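Local coordinates for mnemiopsin 1 (Mnemiopsis leidyi, PDB 5VP3), which emits light as a calcium-regulated photoprotein of a ctenophore, probably when calcium binds to its EF-hand loops, at residues Arg106-Ala111 against Pro121-Leu126; Arg64-Ala69 against Met152-Val157; Tyr11-Ser16 against Glu116-Pro121. One frame throughout, in Å; residues are numbered along the deposited sequence.

Interaction 1: residues Arg106-Ala111 against Pro121-Leu126; sequences RVFAEA and PSLIAL
Phe108 pushes the far end of its ring between Leu123 and Ile124, and it is the one side chain of 106-111 that makes the contact. Both partners meet the ring at its edge, close to its plane. CE1 of Phe108 lies 4.2 Å from CD1 of Leu123, while CE2 of Phe108 is 4.1 Å from CG1 of Ile124, so the two carbons beside CZ each have an aliphatic neighbour. The ring gets there because CG of Phe108 stands anti to the backbone N (chi1 173°), which carries it out from helix 101-117 to the first turn of helix 123-135. Ile124 runs obliquely across it and offers a chain methylene, and Leu123 offers the tip of one branch. The ring of Phe84, from helix 71-87, also meets Phe108, with the two planes about 75° apart.

The polar work is done beside this patch, at the start of the second helix. Ser122 is its N-cap: OG of Ser122 accepts a nearly straight bond from N of Ala125, 3.1 Å long. The carboxylate of Glu112, from the preceding helix, receives hydrogen bonds from N of Leu123 and N of Ile124 and is also hydrogen-bonded to Ser122 OG. The join between helices 101-117 and 123-135 therefore has two unlike components. The hydrophobic one rests on apolar contact and exclusion of water, with little directional demand on Phe108, whereas the capping bonds are likely to set where the new helix begins, and with it the positions from which Leu123 and Ile124 face the ring.

Interaction 2: residues Arg64-Ala69 against Met152-Val157; sequences RQLVNA and MKAFDV
The carbonyl oxygen of Met152, one residue before the Lys153 and Ala154 that meet Leu66, is gripped by two backbone N-H groups. N of Val157 gives the sounder bond, 2.9 Å to O of Met152, and N of Phe155 adds a weak one. With N of Asp156 bonded to O of Lys153 at 3.1 Å, this makes a Schellman motif, and Asp156 takes the positive phi that turns the chain off helix 145-154. That helix leaves the EF-hand loop of Asp136 to Glu147, just as helix 53-66 leaves the loop of Asp44 to Glu55, so the C-terminal ends of two exiting EF-hand helices meet here.

Leu66 carries the contact from its side, pointing at the other helix and forking over its last turn. CD1 of Leu66 rests on CB of Ala154 at 3.8 Å and lies 3.9 Å from N of Ala154. The other branch, CD2, lies 3.7 Å from CE of Lys153. Lys153 can lie across the leucine because its CG is anti to the backbone N (chi1 169°) and the chain stays extended beyond, so it is the methylenes that do most of the touching. An alanine here in place of Leu66 is likely to open a gap beside Ala154 and leave the aliphatic part of Lys153 without the surface it lies on.

Thr150, one turn back, also touches Leu66. A salt bridge from Arg62 to Asp156 joins the same two helix ends, and Asn68 N is hydrogen-bonded to Asp137 in the neighbouring loop. At the outer end of the contact, the ammonium NZ of Lys153 passes 4.1 Å from CD2 of Leu66.

Interaction 3: residues Tyr11-Ser16 against Glu116-Pro121; sequences YRYLRS and ERRGEP
Tyr13 reaches out from helix 9-16 to meet Glu120, which comes from the opposite direction, just past the end of helix 101-117. OH of Tyr13 gives a weak hydrogen bond to OE1 of Glu120, 2.8 Å long. The second carboxylate oxygen stands further off, with OE2 of Glu120 3.8 Å from OH of Tyr13, so the hydroxyl favours one oxygen rather than straddling both. Ring and carboxylate planes are turned 68° apart. CG of Tyr13 is anti to its own N (chi1 166°), and Glu120 is extended beyond CG; both reach far enough to bridge backbones whose nearest CA atoms, those of Tyr13 and Glu120, lie 12.0 Å apart.

Arg118 adds a smaller piece with its aliphatic part: its CD sits 3.7 Å from OH of Tyr13. Its charged end has a different partner, since NE of Arg118 makes a salt bridge with Glu114. Arg115 makes a cation-pi contact with the Tyr13 ring, so the end of helix 101-117 holds the ring, and the loop just beyond it holds the hydroxyl. Arg115 also touches Glu120, and its charge would be expected to favour the ionised carboxylate.

Between Arg118 and Glu120 the chain turns at Gly119, whose positive phi and bonds back into the last turn, including Gly119 N to Glu116 O, make the Schellman motif that ends the helix.

How the interactions relate
From the N terminus, helix 9-16 opens interaction 3, which closes only when the chain reaches 116-121, about a hundred residues on. Before that, 64-69 opens interaction 2, which closes at 152-157; these two loops cross. Interaction 1 is a short-range closure, from 106-111 to 121-126 around a helix end, and lies wholly within the loop of interaction 2, while it crosses interaction 3. Interactions 1 and 3 share Pro121 and helix 101-117, where Val107 and Ala111 pack on Leu14. Interaction 2 sits across the chain's centre, about 24 Å from interaction 1 between centres, and ties the first EF-hand to the C-terminal pair.

Interaction 1: residues Arg106-Ala111 against Pro121-Leu126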
ATOM      1  N   ARG A 106      -7.428  -7.872   5.529  1.00 25.68           N
ATOM      2  CA  ARG A 106      -6.979  -9.201   5.900  1.00 24.71           C
ATOM      3  C   ARG A 106      -7.166 -10.196   4.755  1.00 24.05           C
ATOM      4  O   ARG A 106      -6.371 -11.113   4.625  1.00 30.17           O
ATOM      5  CB  ARG A 106      -7.709  -9.662   7.169  1.00 29.63           C
ATOM      6  CG  ARG A 106      -7.244  -8.920   8.428  1.00 30.37           C
ATOM      7  CD  ARG A 106      -5.874  -9.388   8.893  1.00 43.51           C
ATOM      8  NE  ARG A 106      -4.776  -8.576   8.376  1.00 52.69           N
ATOM      9  CZ  ARG A 106      -3.510  -8.999   8.264  1.00 48.74           C
ATOM     10  NH1 ARG A 106      -2.585  -8.179   7.795  1.00 45.51           N
ATOM     11  NH2 ARG A 106      -3.159 -10.240   8.599  1.00 47.50           N
ATOM     12  N   VAL A 107      -8.176 -10.036   3.901  1.00 27.07           N
ATOM     13  CA  VAL A 107      -8.269 -10.979   2.796  1.00 24.26           C
ATOM     14  C   VAL A 107      -7.213 -10.664   1.758  1.00 29.56           C
ATOM     15  O   VAL A 107      -6.733 -11.564   1.056  1.00 27.01           O
ATOM     16  CB  VAL A 107      -9.675 -10.993   2.180  1.00 24.45           C
ATOM     17  CG1 VAL A 107     -10.046  -9.617   1.608  1.00 28.40           C
ATOM     18  CG2 VAL A 107      -9.797 -12.115   1.100  1.00 31.80           C
ATOM     19  N   PHE A 108      -6.850  -9.388   1.612  1.00 30.41           N
ATOM     20  CA  PHE A 108      -5.741  -9.048   0.730  1.00 29.03           C
ATOM     21  C   PHE A 108      -4.447  -9.717   1.199  1.00 27.65           C
ATOM     22  O   PHE A 108      -3.674 -10.239   0.379  1.00 25.20           O
ATOM     23  CB  PHE A 108      -5.573  -7.529   0.659  1.00 32.29           C
ATOM     24  CG  PHE A 108      -4.356  -7.104  -0.105  1.00 29.42           C
ATOM     25  CD1 PHE A 108      -4.376  -7.073  -1.485  1.00 31.45           C
ATOM     26  CD2 PHE A 108      -3.181  -6.789   0.548  1.00 23.16           C
ATOM     27  CE1 PHE A 108      -3.265  -6.723  -2.201  1.00 31.46           C
ATOM     28  CE2 PHE A 108      -2.050  -6.408  -0.174  1.00 29.24           C
ATOM     29  CZ  PHE A 108      -2.108  -6.372  -1.542  1.00 35.10           C
ATOM     30  N   ALA A 109      -4.211  -9.751   2.516  1.00 27.58           N
ATOM     31  CA  ALA A 109      -2.982 -10.355   3.022  1.00 29.30           C
ATOM     32  C   ALA A 109      -2.927 -11.840   2.694  1.00 27.30           C
ATOM     33  O   ALA A 109      -1.855 -12.367   2.365  1.00 29.94           O
ATOM     34  CB  ALA A 109      -2.861 -10.161   4.533  1.00 29.04           C
ATOM     35  N   GLU A 110      -4.045 -12.550   2.863  1.00 28.25           N
ATOM     36  CA  GLU A 110      -4.081 -13.955   2.472  1.00 22.51           C
ATOM     37  C   GLU A 110      -3.822 -14.119   0.980  1.00 20.89           C
ATOM     38  O   GLU A 110      -3.108 -15.038   0.569  1.00 29.47           O
ATOM     39  CB  GLU A 110      -5.422 -14.572   2.848  1.00 30.26           C
ATOM     40  CG  GLU A 110      -5.578 -16.016   2.431  1.00 31.85           C
ATOM     41  CD  GLU A 110      -4.666 -16.995   3.153  1.00 38.48           C
ATOM     42  OE1 GLU A 110      -4.183 -16.675   4.253  1.00 33.41           O
ATOM     43  OE2 GLU A 110      -4.446 -18.113   2.616  1.00 39.42           O
ATOM     44  N   ALA A 111      -4.397 -13.240   0.149  1.00 20.89           N
ATOM     45  CA  ALA A 111      -4.177 -13.332  -1.292  1.00 22.91           C
ATOM     46  C   ALA A 111      -2.706 -13.107  -1.657  1.00 30.00           C
ATOM     47  O   ALA A 111      -2.175 -13.781  -2.539  1.00 29.59           O
ATOM     48  CB  ALA A 111      -5.084 -12.342  -2.016  1.00 30.81           C
ATOM     49  N   PRO A 121       3.388 -12.715  -8.968  1.00 35.14           N
ATOM     50  CA  PRO A 121       3.997 -11.452  -8.501  1.00 38.42           C
ATOM     51  C   PRO A 121       3.228 -10.827  -7.344  1.00 27.91           C
ATOM     52  O   PRO A 121       1.994 -10.821  -7.330  1.00 30.79           O
ATOM     53  CB  PRO A 121       3.941 -10.549  -9.742  1.00 41.01           C
ATOM     54  CG  PRO A 121       3.797 -11.486 -10.895  1.00 47.60           C
ATOM     55  CD  PRO A 121       2.971 -12.640 -10.379  1.00 29.74           C
ATOM     56  N   SER A 122       3.974 -10.307  -6.377  1.00 21.86           N
ATOM     57  CA  SER A 122       3.398  -9.616  -5.223  1.00 26.17           C
ATOM     58  C   SER A 122       2.874  -8.249  -5.640  1.00 28.56           C
ATOM     59  O   SER A 122       3.536  -7.509  -6.374  1.00 27.02           O
ATOM     60  CB  SER A 122       4.438  -9.420  -4.126  1.00 32.33           C
ATOM     61  OG  SER A 122       4.051  -8.386  -3.203  1.00 31.37           O
ATOM     62  N   LEU A 123       1.694  -7.891  -5.163  1.00 26.93           N
ATOM     63  CA  LEU A 123       1.198  -6.577  -5.555  1.00 24.33           C
ATOM     64  C   LEU A 123       1.807  -5.504  -4.687  1.00 24.64           C
ATOM     65  O   LEU A 123       1.886  -4.346  -5.117  1.00 24.59           O
ATOM     66  CB  LEU A 123      -0.327  -6.508  -5.502  1.00 25.15           C
ATOM     67  CG  LEU A 123      -1.027  -7.514  -6.417  1.00 31.21           C
ATOM     68  CD1 LEU A 123      -2.541  -7.409  -6.305  1.00 30.40           C
ATOM     69  CD2 LEU A 123      -0.612  -7.281  -7.851  1.00 31.36           C
ATOM     70  N   ILE A 124       2.292  -5.875  -3.506  1.00 25.42           N
ATOM     71  CA  ILE A 124       3.028  -4.915  -2.689  1.00 28.54           C
ATOM     72  C   ILE A 124       4.334  -4.557  -3.365  1.00 27.43           C
ATOM     73  O   ILE A 124       4.756  -3.406  -3.330  1.00 24.72           O
ATOM     74  CB  ILE A 124       3.305  -5.456  -1.284  1.00 33.92           C
ATOM     75  CG1 ILE A 124       2.004  -5.674  -0.523  1.00 30.63           C
ATOM     76  CG2 ILE A 124       4.211  -4.456  -0.526  1.00 31.17           C
ATOM     77  CD1 ILE A 124       2.204  -6.318   0.861  1.00 41.10           C
ATOM     78  N   ALA A 125       5.010  -5.550  -3.955  1.00 29.31           N
ATOM     79  CA  ALA A 125       6.263  -5.281  -4.659  1.00 25.88           C
ATOM     80  C   ALA A 125       6.020  -4.437  -5.889  1.00 26.83           C
ATOM     81  O   ALA A 125       6.821  -3.558  -6.211  1.00 33.32           O
ATOM     82  CB  ALA A 125       6.949  -6.591  -5.048  1.00 31.99           C
ATOM     83  N   LEU A 126       4.930  -4.703  -6.601  1.00 23.78           N
ATOM     84  CA  LEU A 126       4.546  -3.847  -7.721  1.00 29.36           C
ATOM     85  C   LEU A 126       4.393  -2.387  -7.274  1.00 26.06           C
ATOM     86  O   LEU A 126       4.861  -1.459  -7.947  1.00 30.12           O
ATOM     87  CB  LEU A 126       3.230  -4.370  -8.343  1.00 26.73           C
ATOM     88  CG  LEU A 126       2.453  -3.440  -9.292  1.00 33.34           C
ATOM     89  CD1 LEU A 126       3.162  -3.316 -10.632  1.00 46.99           C
ATOM     90  CD2 LEU A 126       1.078  -3.922  -9.547  1.00 31.18           C
TER

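Interaction 2: residues Arg64-Ala69 against Met152-Val157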
ATOM      1  N   ARG A  64       3.739  13.092  -6.872  1.00 37.48           N
ATOM      2  CA  ARG A  64       4.116  13.616  -8.188  1.00 30.09           C
ATOM      3  C   ARG A  64       4.472  15.095  -8.124  1.00 32.92           C
ATOM      4  O   ARG A  64       5.431  15.543  -8.767  1.00 38.88           O
ATOM      5  CB  ARG A  64       2.951  13.392  -9.165  1.00 35.13           C
ATOM      6  CG  ARG A  64       3.129  13.973 -10.545  1.00 41.59           C
ATOM      7  CD  ARG A  64       1.905  13.741 -11.415  1.00 30.28           C
ATOM      8  NE  ARG A  64       0.800  14.623 -11.075  1.00 28.84           N
ATOM      9  CZ  ARG A  64       0.679  15.881 -11.498  1.00 30.97           C
ATOM     10  NH1 ARG A  64       1.577  16.415 -12.304  1.00 29.04           N
ATOM     11  NH2 ARG A  64      -0.360  16.608 -11.107  1.00 33.76           N
ATOM     12  N   GLN A  65       3.719  15.870  -7.338  1.00 36.97           N
ATOM     13  CA  GLN A  65       3.951  17.308  -7.290  1.00 32.09           C
ATOM     14  C   GLN A  65       5.306  17.639  -6.703  1.00 46.91           C
ATOM     15  O   GLN A  65       5.912  18.636  -7.094  1.00 46.28           O
ATOM     16  CB  GLN A  65       2.878  17.982  -6.458  1.00 33.53           C
ATOM     17  CG  GLN A  65       1.460  17.891  -7.043  1.00 50.02           C
ATOM     18  CD  GLN A  65       0.406  18.472  -6.115  1.00 43.01           C
ATOM     19  OE1 GLN A  65       0.623  19.534  -5.513  1.00 49.18           O
ATOM     20  NE2 GLN A  65      -0.750  17.775  -5.980  1.00 41.53           N
ATOM     21  N   LEU A  66       5.795  16.815  -5.771  1.00 39.19           N
ATOM     22  CA  LEU A  66       6.993  17.121  -5.002  1.00 36.61           C
ATOM     23  C   LEU A  66       8.273  16.661  -5.666  1.00 31.41           C
ATOM     24  O   LEU A  66       9.341  16.912  -5.131  1.00 33.98           O
ATOM     25  CB  LEU A  66       6.921  16.487  -3.634  1.00 31.59           C
ATOM     26  CG  LEU A  66       5.875  17.125  -2.746  1.00 37.49           C
ATOM     27  CD1 LEU A  66       5.628  16.221  -1.621  1.00 38.86           C
ATOM     28  CD2 LEU A  66       6.333  18.454  -2.225  1.00 52.45           C
ATOM     29  N   VAL A  67       8.199  15.980  -6.797  1.00 37.06           N
ATOM     30  CA  VAL A  67       9.377  15.506  -7.491  1.00 33.73           C
ATOM     31  C   VAL A  67       9.208  15.902  -8.944  1.00 30.96           C
ATOM     32  O   VAL A  67       8.215  16.522  -9.307  1.00 34.12           O
ATOM     33  CB  VAL A  67       9.578  13.980  -7.351  1.00 31.16           C
ATOM     34  CG1 VAL A  67       9.644  13.574  -5.873  1.00 33.89           C
ATOM     35  CG2 VAL A  67       8.472  13.209  -8.056  1.00 28.17           C
ATOM     36  N   ASN A  68      10.167  15.512  -9.781  0.55 31.47           N
ATOM     37  CA  ASN A  68      10.065  15.743 -11.222  0.55 35.22           C
ATOM     38  C   ASN A  68      10.306  14.405 -11.915  0.55 34.56           C
ATOM     39  O   ASN A  68      11.350  14.150 -12.525  0.55 32.76           O
ATOM     40  CB  ASN A  68      11.021  16.838 -11.671  0.55 35.75           C
ATOM     41  CG  ASN A  68      10.523  18.216 -11.278  0.55 31.18           C
ATOM     42  OD1 ASN A  68       9.463  18.657 -11.737  0.55 37.65           O
ATOM     43  ND2 ASN A  68      11.264  18.893 -10.416  0.55 38.93           N
ATOM     44  N   ALA A  69       9.298  13.548 -11.840  1.00 34.99           N
ATOM     45  CA  ALA A  69       9.396  12.202 -12.369  1.00 30.33           C
ATOM     46  C   ALA A  69       8.996  12.213 -13.825  1.00 27.29           C
ATOM     47  O   ALA A  69       8.313  13.118 -14.305  1.00 32.58           O
ATOM     48  CB  ALA A  69       8.499  11.252 -11.573  1.00 26.21           C
ATOM     49  N   MET A 152       7.270  11.017   2.865  1.00 38.31           N
ATOM     50  CA  MET A 152       6.577  11.264   4.120  1.00 35.58           C
ATOM     51  C   MET A 152       5.765  12.552   4.038  1.00 32.59           C
ATOM     52  O   MET A 152       4.607  12.604   4.461  1.00 37.52           O
ATOM     53  CB  MET A 152       7.586  11.353   5.262  1.00 45.58           C
ATOM     54  CG  MET A 152       8.441  10.102   5.447  1.00 38.75           C
ATOM     55  SD  MET A 152       7.321   8.727   5.701  1.00 45.98           S
ATOM     56  CE  MET A 152       8.385   7.293   5.627  1.00 65.49           C
ATOM     57  N   LYS A 153       6.359  13.592   3.471  1.00 38.78           N
ATOM     58  CA  LYS A 153       5.674  14.869   3.352  1.00 35.30           C
ATOM     59  C   LYS A 153       4.418  14.733   2.505  1.00 43.48           C
ATOM     60  O   LYS A 153       3.352  15.225   2.876  1.00 47.39           O
ATOM     61  CB  LYS A 153       6.637  15.884   2.749  1.00 36.96           C
ATOM     62  CG  LYS A 153       6.034  17.194   2.311  1.00 49.41           C
ATOM     63  CD  LYS A 153       7.156  18.186   2.007  1.00 58.51           C
ATOM     64  CE  LYS A 153       6.628  19.449   1.343  1.00 61.43           C
ATOM     65  NZ  LYS A 153       7.716  20.451   1.139  1.00 64.60           N
ATOM     66  N   ALA A 154       4.524  14.046   1.363  1.00 48.88           N
ATOM     67  CA  ALA A 154       3.357  13.818   0.519  1.00 42.38           C
ATOM     68  C   ALA A 154       2.271  13.065   1.260  1.00 47.16           C
ATOM     69  O   ALA A 154       1.082  13.244   0.970  1.00 40.39           O
ATOM     70  CB  ALA A 154       3.755  13.037  -0.729  1.00 43.81           C
ATOM     71  N   PHE A 155       2.646  12.213   2.209  1.00 37.51           N
ATOM     72  CA  PHE A 155       1.651  11.432   2.928  1.00 40.89           C
ATOM     73  C   PHE A 155       1.252  12.027   4.274  1.00 41.24           C
ATOM     74  O   PHE A 155       0.584  11.346   5.052  1.00 43.20           O
ATOM     75  CB  PHE A 155       2.149  10.018   3.144  1.00 40.81           C
ATOM     76  CG  PHE A 155       1.901   9.135   1.991  1.00 47.88           C
ATOM     77  CD1 PHE A 155       0.629   8.635   1.745  1.00 54.71           C
ATOM     78  CD2 PHE A 155       2.926   8.812   1.146  1.00 40.86           C
ATOM     79  CE1 PHE A 155       0.401   7.815   0.679  1.00 55.42           C
ATOM     80  CE2 PHE A 155       2.716   7.989   0.080  1.00 47.85           C
ATOM     81  CZ  PHE A 155       1.451   7.490  -0.164  1.00 56.15           C
ATOM     82  N   ASP A 156       1.651  13.260   4.583  1.00 41.88           N
ATOM     83  CA  ASP A 156       1.319  13.847   5.885  1.00 64.61           C
ATOM     84  C   ASP A 156       1.834  12.977   7.027  1.00 60.79           C
ATOM     85  O   ASP A 156       1.185  12.838   8.065  1.00 71.66           O
ATOM     86  CB  ASP A 156      -0.187  14.061   6.056  1.00 66.65           C
ATOM     87  CG  ASP A 156      -0.709  15.208   5.239  1.00 65.39           C
ATOM     88  OD1 ASP A 156       0.121  15.890   4.590  1.00 69.68           O
ATOM     89  OD2 ASP A 156      -1.947  15.418   5.253  1.00 73.18           O
ATOM     90  N   VAL A 157       2.983  12.351   6.816  1.00 50.01           N
ATOM     91  CA  VAL A 157       3.734  11.722   7.899  1.00 51.44           C
ATOM     92  C   VAL A 157       4.839  12.710   8.252  1.00 57.24           C
ATOM     93  O   VAL A 157       5.387  13.363   7.346  1.00 47.74           O
ATOM     94  CB  VAL A 157       4.299  10.350   7.492  1.00 56.36           C
ATOM     95  CG1 VAL A 157       5.024   9.705   8.650  1.00 63.22           C
ATOM     96  CG2 VAL A 157       3.185   9.436   6.988  1.00 42.29           C
TER

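Interaction 3: residues Tyr11-Ser16 against Glu116-Pro121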
ATOM      1  N   TYR A  11     -11.130 -11.782  -2.540  1.00 37.47           N
ATOM      2  CA  TYR A  11     -11.997 -12.962  -2.457  1.00 40.19           C
ATOM      3  C   TYR A  11     -12.136 -13.623  -3.821  1.00 35.99           C
ATOM      4  O   TYR A  11     -11.968 -14.842  -3.955  1.00 35.57           O
ATOM      5  CB  TYR A  11     -13.381 -12.595  -1.894  1.00 30.83           C
ATOM      6  CG  TYR A  11     -13.397 -12.583  -0.389  1.00 29.34           C
ATOM      7  CD1 TYR A  11     -13.153 -13.745   0.342  1.00 37.25           C
ATOM      8  CD2 TYR A  11     -13.627 -11.413   0.307  1.00 30.37           C
ATOM      9  CE1 TYR A  11     -13.140 -13.725   1.739  1.00 28.82           C
ATOM     10  CE2 TYR A  11     -13.621 -11.389   1.682  1.00 32.17           C
ATOM     11  CZ  TYR A  11     -13.390 -12.541   2.391  1.00 29.88           C
ATOM     12  OH  TYR A  11     -13.400 -12.454   3.758  1.00 31.59           O
ATOM     13  N   ARG A  12     -12.405 -12.828  -4.864  1.00 37.39           N
ATOM     14  CA  ARG A  12     -12.457 -13.406  -6.205  1.00 40.98           C
ATOM     15  C   ARG A  12     -11.222 -14.269  -6.473  1.00 37.44           C
ATOM     16  O   ARG A  12     -11.322 -15.410  -6.933  1.00 34.21           O
ATOM     17  CB  ARG A  12     -12.579 -12.290  -7.235  1.00 34.85           C
ATOM     18  CG  ARG A  12     -12.764 -12.759  -8.675  1.00 40.34           C
ATOM     19  CD  ARG A  12     -12.493 -11.574  -9.610  1.00 50.66           C
ATOM     20  NE  ARG A  12     -12.502 -11.963 -11.013  1.00 63.47           N
ATOM     21  CZ  ARG A  12     -12.102 -11.182 -12.019  1.00 67.77           C
ATOM     22  NH1 ARG A  12     -11.647  -9.942 -11.798  1.00 64.80           N
ATOM     23  NH2 ARG A  12     -12.139 -11.650 -13.263  1.00 56.31           N
ATOM     24  N   TYR A  13     -10.041 -13.749  -6.157  1.00 34.83           N
ATOM     25  CA  TYR A  13      -8.830 -14.472  -6.516  1.00 34.02           C
ATOM     26  C   TYR A  13      -8.690 -15.752  -5.701  1.00 34.13           C
ATOM     27  O   TYR A  13      -8.346 -16.807  -6.239  1.00 33.64           O
ATOM     28  CB  TYR A  13      -7.618 -13.569  -6.317  1.00 35.04           C
ATOM     29  CG  TYR A  13      -6.359 -14.336  -6.336  1.00 33.95           C
ATOM     30  CD1 TYR A  13      -5.904 -14.914  -7.509  1.00 39.43           C
ATOM     31  CD2 TYR A  13      -5.630 -14.520  -5.186  1.00 35.28           C
ATOM     32  CE1 TYR A  13      -4.743 -15.639  -7.533  1.00 39.77           C
ATOM     33  CE2 TYR A  13      -4.461 -15.246  -5.193  1.00 32.02           C
ATOM     34  CZ  TYR A  13      -4.024 -15.802  -6.373  1.00 30.51           C
ATOM     35  OH  TYR A  13      -2.854 -16.518  -6.396  1.00 37.96           O
ATOM     36  N   LEU A  14      -8.922 -15.675  -4.396  1.00 28.49           N
ATOM     37  CA  LEU A  14      -8.749 -16.846  -3.561  1.00 35.18           C
ATOM     38  C   LEU A  14      -9.681 -17.951  -4.016  1.00 41.55           C
ATOM     39  O   LEU A  14      -9.260 -19.101  -4.194  1.00 33.93           O
ATOM     40  CB  LEU A  14      -9.006 -16.490  -2.105  1.00 32.31           C
ATOM     41  CG  LEU A  14      -7.967 -15.523  -1.524  1.00 36.42           C
ATOM     42  CD1 LEU A  14      -8.435 -15.078  -0.178  1.00 35.03           C
ATOM     43  CD2 LEU A  14      -6.559 -16.193  -1.442  1.00 34.76           C
ATOM     44  N   ARG A  15     -10.951 -17.607  -4.251  1.00 32.09           N
ATOM     45  CA  ARG A  15     -11.908 -18.637  -4.672  1.00 44.82           C
ATOM     46  C   ARG A  15     -11.539 -19.213  -6.041  1.00 40.38           C
ATOM     47  O   ARG A  15     -11.762 -20.399  -6.294  1.00 47.88           O
ATOM     48  CB  ARG A  15     -13.337 -18.081  -4.704  1.00 35.64           C
ATOM     49  CG  ARG A  15     -13.901 -17.541  -3.371  1.00 40.90           C
ATOM     50  CD  ARG A  15     -13.400 -18.301  -2.113  1.00 37.64           C
ATOM     51  NE  ARG A  15     -13.969 -17.734  -0.875  1.00 40.46           N
ATOM     52  CZ  ARG A  15     -13.342 -17.658   0.307  1.00 38.52           C
ATOM     53  NH1 ARG A  15     -12.100 -18.099   0.464  1.00 36.01           N
ATOM     54  NH2 ARG A  15     -13.970 -17.144   1.353  1.00 44.86           N
ATOM     55  N   SER A  16     -10.938 -18.404  -6.916  1.00 41.40           N
ATOM     56  CA  SER A  16     -10.521 -18.888  -8.222  1.00 40.49           C
ATOM     57  C   SER A  16      -9.440 -19.959  -8.137  1.00 39.21           C
ATOM     58  O   SER A  16      -9.308 -20.750  -9.078  1.00 38.73           O
ATOM     59  CB  SER A  16     -10.027 -17.724  -9.085  1.00 37.18           C
ATOM     60  OG  SER A  16      -8.768 -17.224  -8.653  1.00 38.17           O
ATOM     61  N   GLU A 116       2.413 -15.689  -3.211  1.00 29.04           N
ATOM     62  CA  GLU A 116       3.754 -16.054  -2.893  1.00 40.45           C
ATOM     63  C   GLU A 116       3.958 -17.525  -3.092  1.00 35.38           C
ATOM     64  O   GLU A 116       4.853 -17.934  -3.737  1.00 34.07           O
ATOM     65  CB  GLU A 116       4.120 -15.743  -1.460  1.00 33.25           C
ATOM     66  CG  GLU A 116       4.440 -14.335  -1.172  1.00 37.34           C
ATOM     67  CD  GLU A 116       4.592 -14.084   0.292  1.00 35.32           C
ATOM     68  OE1 GLU A 116       3.996 -14.767   1.074  1.00 37.10           O
ATOM     69  OE2 GLU A 116       5.291 -13.198   0.647  1.00 36.70           O
ATOM     70  N   ARG A 117       3.090 -18.298  -2.505  1.00 33.64           N
ATOM     71  CA  ARG A 117       3.188 -19.717  -2.583  1.00 37.09           C
ATOM     72  C   ARG A 117       3.123 -20.194  -4.022  1.00 36.30           C
ATOM     73  O   ARG A 117       3.703 -21.145  -4.361  1.00 39.38           O
ATOM     74  CB  ARG A 117       2.171 -20.392  -1.673  1.00 39.02           C
ATOM     75  CG  ARG A 117       0.966 -20.964  -2.327  1.00 57.07           C
ATOM     76  CD  ARG A 117       0.234 -21.922  -1.443  1.00 40.53           C
ATOM     77  NE  ARG A 117       0.858 -23.189  -1.393  1.00 40.58           N
ATOM     78  CZ  ARG A 117       0.499 -24.142  -0.570  1.00 51.34           C
ATOM     79  NH1 ARG A 117      -0.475 -23.954   0.263  1.00 41.22           N
ATOM     80  NH2 ARG A 117       1.117 -25.288  -0.587  1.00 54.97           N
ATOM     81  N   ARG A 118       2.461 -19.457  -4.866  1.00 40.56           N
ATOM     82  CA  ARG A 118       2.299 -19.837  -6.234  1.00 40.34           C
ATOM     83  C   ARG A 118       3.287 -19.210  -7.163  1.00 40.84           C
ATOM     84  O   ARG A 118       3.212 -19.417  -8.316  1.00 41.95           O
ATOM     85  CB  ARG A 118       0.928 -19.508  -6.694  1.00 35.77           C
ATOM     86  CG  ARG A 118      -0.108 -20.438  -6.202  1.00 35.30           C
ATOM     87  CD  ARG A 118      -1.482 -19.998  -6.581  1.00 40.32           C
ATOM     88  NE  ARG A 118      -2.405 -20.953  -6.052  1.00 58.65           N
ATOM     89  CZ  ARG A 118      -2.836 -22.001  -6.717  1.00 50.55           C
ATOM     90  NH1 ARG A 118      -2.471 -22.182  -7.935  1.00 42.21           N
ATOM     91  NH2 ARG A 118      -3.651 -22.846  -6.167  1.00 52.34           N
ATOM     92  N   GLY A 119       4.229 -18.462  -6.642  1.00 42.68           N
ATOM     93  CA  GLY A 119       5.231 -17.839  -7.483  1.00 37.56           C
ATOM     94  C   GLY A 119       4.693 -16.745  -8.361  1.00 34.13           C
ATOM     95  O   GLY A 119       5.332 -16.382  -9.351  1.00 32.62           O
ATOM     96  N   GLU A 120       3.526 -16.235  -8.047  1.00 30.39           N
ATOM     97  CA  GLU A 120       2.948 -15.123  -8.778  1.00 26.73           C
ATOM     98  C   GLU A 120       3.450 -13.805  -8.204  1.00 31.90           C
ATOM     99  O   GLU A 120       3.892 -13.749  -7.061  1.00 32.19           O
ATOM    100  CB  GLU A 120       1.418 -15.200  -8.716  1.00 32.75           C
ATOM    101  CG  GLU A 120       0.836 -16.382  -9.536  1.00 41.58           C
ATOM    102  CD  GLU A 120      -0.614 -16.694  -9.187  1.00 48.24           C
ATOM    103  OE1 GLU A 120      -1.263 -15.839  -8.539  1.00 52.93           O
ATOM    104  OE2 GLU A 120      -1.109 -17.786  -9.565  1.00 51.04           O
ATOM    105  N   PRO A 121       3.388 -12.715  -8.968  1.00 35.14           N
ATOM    106  CA  PRO A 121       3.997 -11.452  -8.501  1.00 38.42           C
ATOM    107  C   PRO A 121       3.228 -10.827  -7.344  1.00 27.91           C
ATOM    108  O   PRO A 121       1.994 -10.821  -7.330  1.00 30.79           O
ATOM    109  CB  PRO A 121       3.941 -10.549  -9.742  1.00 41.01           C
ATOM    110  CG  PRO A 121       3.797 -11.486 -10.895  1.00 47.60           C
ATOM    111  CD  PRO A 121       2.971 -12.640 -10.379  1.00 29.74           C
TER